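Local coordinates for putative L-alanine-DL-glutamate epimerase (Burkholderia xenovorans, PDB 3GO2), which probably acts as a racemase or epimerase of the mandelate racemase/muconate lactonizing enzyme family and binds magnesium, at residues T128-H133 with A151-E156. Residues are numbered along the deposited sequence; the frame is centred on the assembly and turned at random.
Sequences TWRINH and AEEARE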
ATOM      1  N   THR A 128       8.346 -33.044  25.935  1.00 17.44           N
ATOM      2  CA  THR A 128       8.558 -31.913  26.813  1.00 16.91           C
ATOM      3  C   THR A 128       8.181 -32.130  28.284  1.00 17.62           C
ATOM      4  O   THR A 128       8.963 -31.790  29.175  1.00 18.82           O
ATOM      5  CB  THR A 128       7.801 -30.713  26.240  1.00 16.30           C
ATOM      6  OG1 THR A 128       8.156 -30.561  24.871  1.00 17.23           O
ATOM      7  CG2 THR A 128       8.047 -29.449  27.020  1.00 16.19           C
ATOM      8  N   TRP A 129       6.991 -32.683  28.527  1.00 17.85           N
ATOM      9  CA  TRP A 129       6.526 -32.985  29.872  1.00 18.72           C
ATOM     10  C   TRP A 129       7.395 -34.026  30.582  1.00 17.96           C
ATOM     11  O   TRP A 129       7.686 -33.865  31.749  1.00 18.90           O
ATOM     12  CB  TRP A 129       5.069 -33.448  29.836  1.00 19.46           C
ATOM     13  CG  TRP A 129       4.005 -32.369  29.845  1.00 19.81           C
ATOM     14  CD1 TRP A 129       2.656 -32.582  29.907  1.00 23.06           C
ATOM     15  CD2 TRP A 129       4.176 -30.940  29.790  1.00 20.44           C
ATOM     16  NE1 TRP A 129       1.981 -31.389  29.888  1.00 20.77           N
ATOM     17  CE2 TRP A 129       2.888 -30.368  29.813  1.00 21.34           C
ATOM     18  CE3 TRP A 129       5.283 -30.096  29.692  1.00 21.61           C
ATOM     19  CZ2 TRP A 129       2.671 -28.988  29.745  1.00 21.23           C
ATOM     20  CZ3 TRP A 129       5.072 -28.730  29.650  1.00 21.74           C
ATOM     21  CH2 TRP A 129       3.773 -28.188  29.671  1.00 22.41           C
ATOM     22  N   ARG A 130       7.816 -35.072  29.880  1.00 19.06           N
ATOM     23  CA  ARG A 130       8.696 -36.076  30.494  1.00 19.07           C
ATOM     24  C   ARG A 130      10.093 -35.555  30.764  1.00 19.46           C
ATOM     25  O   ARG A 130      10.794 -36.062  31.629  1.00 19.89           O
ATOM     26  CB  ARG A 130       8.759 -37.347  29.637  1.00 18.44           C
ATOM     27  CG  ARG A 130       7.438 -38.084  29.598  1.00 19.76           C
ATOM     28  CD  ARG A 130       7.417 -39.235  28.620  1.00 18.73           C
ATOM     29  NE  ARG A 130       6.074 -39.773  28.476  1.00 18.28           N
ATOM     30  CZ  ARG A 130       5.781 -40.955  27.943  1.00 21.00           C
ATOM     31  NH1 ARG A 130       6.748 -41.749  27.485  1.00 21.38           N
ATOM     32  NH2 ARG A 130       4.526 -41.341  27.873  1.00 21.30           N
ATOM     33  N   ILE A 131      10.526 -34.547  30.022  1.00 19.11           N
ATOM     34  CA  ILE A 131      11.827 -33.947  30.268  1.00 19.66           C
ATOM     35  C   ILE A 131      11.759 -32.910  31.384  1.00 20.08           C
ATOM     36  O   ILE A 131      12.617 -32.879  32.286  1.00 20.62           O
ATOM     37  CB  ILE A 131      12.380 -33.255  29.001  1.00 19.12           C
ATOM     38  CG1 ILE A 131      12.631 -34.267  27.873  1.00 18.85           C
ATOM     39  CG2 ILE A 131      13.641 -32.434  29.329  1.00 17.98           C
ATOM     40  CD1 ILE A 131      12.900 -33.600  26.540  1.00 16.73           C
ATOM     41  N   ASN A 132      10.744 -32.039  31.318  1.00 20.13           N
ATOM     42  CA  ASN A 132      10.647 -30.889  32.216  1.00 21.30           C
ATOM     43  C   ASN A 132       9.997 -31.189  33.564  1.00 22.48           C
ATOM     44  O   ASN A 132      10.367 -30.564  34.575  1.00 22.64           O
ATOM     45  CB  ASN A 132       9.871 -29.743  31.545  1.00 21.42           C
ATOM     46  CG  ASN A 132      10.616 -29.108  30.392  1.00 21.97           C
ATOM     47  OD1 ASN A 132      11.793 -29.370  30.153  1.00 22.01           O
ATOM     48  ND2 ASN A 132       9.932 -28.219  29.690  1.00 25.20           N
ATOM     49  N   HIS A 133       9.048 -32.131  33.586  1.00 22.71           N
ATOM     50  CA  HIS A 133       8.298 -32.442  34.806  1.00 23.51           C
ATOM     51  C   HIS A 133       8.255 -33.945  35.104  1.00 24.46           C
ATOM     52  O   HIS A 133       7.183 -34.522  35.290  1.00 24.65           O
ATOM     53  CB  HIS A 133       6.892 -31.827  34.692  1.00 23.51           C
ATOM     54  CG  HIS A 133       6.909 -30.378  34.335  1.00 23.08           C
ATOM     55  ND1 HIS A 133       7.383 -29.410  35.195  1.00 22.25           N
ATOM     56  CD2 HIS A 133       6.518 -29.726  33.215  1.00 22.41           C
ATOM     57  CE1 HIS A 133       7.301 -28.228  34.613  1.00 24.32           C
ATOM     58  NE2 HIS A 133       6.778 -28.389  33.412  1.00 23.49           N
ATOM     59  N   ALA A 151       8.830 -40.940  21.031  1.00 19.14           N
ATOM     60  CA  ALA A 151       8.203 -40.902  19.710  1.00 19.20           C
ATOM     61  C   ALA A 151       7.752 -42.298  19.284  1.00 19.88           C
ATOM     62  O   ALA A 151       6.680 -42.447  18.708  1.00 19.64           O
ATOM     63  CB  ALA A 151       9.144 -40.322  18.684  1.00 19.00           C
ATOM     64  N   GLU A 152       8.560 -43.317  19.573  1.00 20.35           N
ATOM     65  CA  GLU A 152       8.127 -44.722  19.326  1.00 20.26           C
ATOM     66  C   GLU A 152       6.836 -45.072  20.075  1.00 19.82           C
ATOM     67  O   GLU A 152       5.972 -45.767  19.544  1.00 19.90           O
ATOM     68  CB  GLU A 152       9.223 -45.717  19.712  1.00 20.08           C
ATOM     69  CG  GLU A 152      10.502 -45.626  18.865  1.00 23.14           C
ATOM     70  CD  GLU A 152      11.628 -46.574  19.307  1.00 26.69           C
ATOM     71  OE1 GLU A 152      11.736 -46.917  20.515  1.00 26.71           O
ATOM     72  OE2 GLU A 152      12.424 -46.936  18.413  1.00 29.24           O
ATOM     73  N   GLU A 153       6.731 -44.642  21.325  1.00 19.75           N
ATOM     74  CA  GLU A 153       5.533 -44.880  22.115  1.00 19.79           C
ATOM     75  C   GLU A 153       4.306 -44.189  21.480  1.00 19.69           C
ATOM     76  O   GLU A 153       3.226 -44.779  21.377  1.00 19.81           O
ATOM     77  CB  GLU A 153       5.749 -44.446  23.571  1.00 20.23           C
ATOM     78  CG  GLU A 153       4.537 -44.620  24.417  1.00 20.92           C
ATOM     79  CD  GLU A 153       4.717 -44.173  25.831  1.00 21.49           C
ATOM     80  OE1 GLU A 153       5.846 -44.209  26.371  1.00 21.36           O
ATOM     81  OE2 GLU A 153       3.684 -43.811  26.408  1.00 23.39           O
ATOM     82  N   ALA A 154       4.484 -42.948  21.011  1.00 18.98           N
ATOM     83  CA  ALA A 154       3.409 -42.242  20.351  1.00 19.64           C
ATOM     84  C   ALA A 154       2.972 -43.010  19.119  1.00 19.03           C
ATOM     85  O   ALA A 154       1.799 -43.140  18.863  1.00 19.78           O
ATOM     86  CB  ALA A 154       3.849 -40.792  19.962  1.00 18.78           C
ATOM     87  N   ARG A 155       3.934 -43.494  18.342  1.00 19.77           N
ATOM     88  CA  ARG A 155       3.644 -44.285  17.160  1.00 20.24           C
ATOM     89  C   ARG A 155       2.838 -45.546  17.520  1.00 19.99           C
ATOM     90  O   ARG A 155       1.800 -45.832  16.909  1.00 18.14           O
ATOM     91  CB  ARG A 155       4.936 -44.692  16.454  1.00 21.08           C
ATOM     92  CG  ARG A 155       4.724 -45.360  15.136  1.00 24.33           C
ATOM     93  CD  ARG A 155       6.024 -45.916  14.547  1.00 27.21           C
ATOM     94  NE  ARG A 155       5.714 -46.772  13.404  1.00 32.48           N
ATOM     95  CZ  ARG A 155       6.589 -47.256  12.527  1.00 36.51           C
ATOM     96  NH1 ARG A 155       7.888 -46.966  12.604  1.00 38.76           N
ATOM     97  NH2 ARG A 155       6.143 -48.032  11.540  1.00 38.77           N
ATOM     98  N   GLU A 156       3.340 -46.284  18.502  1.00 21.11           N
ATOM     99  CA  GLU A 156       2.735 -47.547  18.932  0.50 21.74           C
ATOM    100  C   GLU A 156       1.290 -47.333  19.384  1.00 21.95           C
ATOM    101  O   GLU A 156       0.402 -48.153  19.104  1.00 21.85           O
ATOM    102  CB  GLU A 156       3.591 -48.189  20.045  0.50 21.97           C
ATOM    103  CG  GLU A 156       4.994 -48.650  19.569  0.50 23.32           C
ATOM    104  CD  GLU A 156       5.996 -48.894  20.695  0.50 24.52           C
ATOM    105  OE1 GLU A 156       5.682 -48.622  21.880  0.50 27.72           O
ATOM    106  OE2 GLU A 156       7.122 -49.346  20.381  0.50 25.48           O
TER
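The guanidinium of Arg130 presents its NH1/NH2 edge to the carboxylate of Glu153, whose CD lies in the guanidinium plane; the two planes are turned 48° against each other. The result is an end-on bidentate salt bridge between the short helix 128-132 and helix 144-156, which precedes strand 161-168 of the enolase-type barrel domain. NH1 of Arg130 donates to OE1 of Glu153 over 2.8 Å, and NH2 of Arg130 to OE2 of Glu153 over 3.0 Å. Both bonds are nearly straight, 172° for the first, yet each oxygen is met from above the carboxylate plane, in keeping with the twist between the planes. Two long side chains reach toward each other from the two helices: the Arg130 chain runs extended from CG to NE, while Glu153 holds CG anti to its own backbone N (chi1 178°) and stays extended beyond it. Both side chains also touch Trp123 of strand 118-123. Each charge has a second partner: NE of Arg130 forms a salt bridge with Asp347, and OE2 of Glu153 another with Arg157. Carboxylates thus engage all three guanidinium nitrogens of Arg130, and the Glu153 oxygen OE2 is shared between NH2 of Arg130 and NH1 of Arg157.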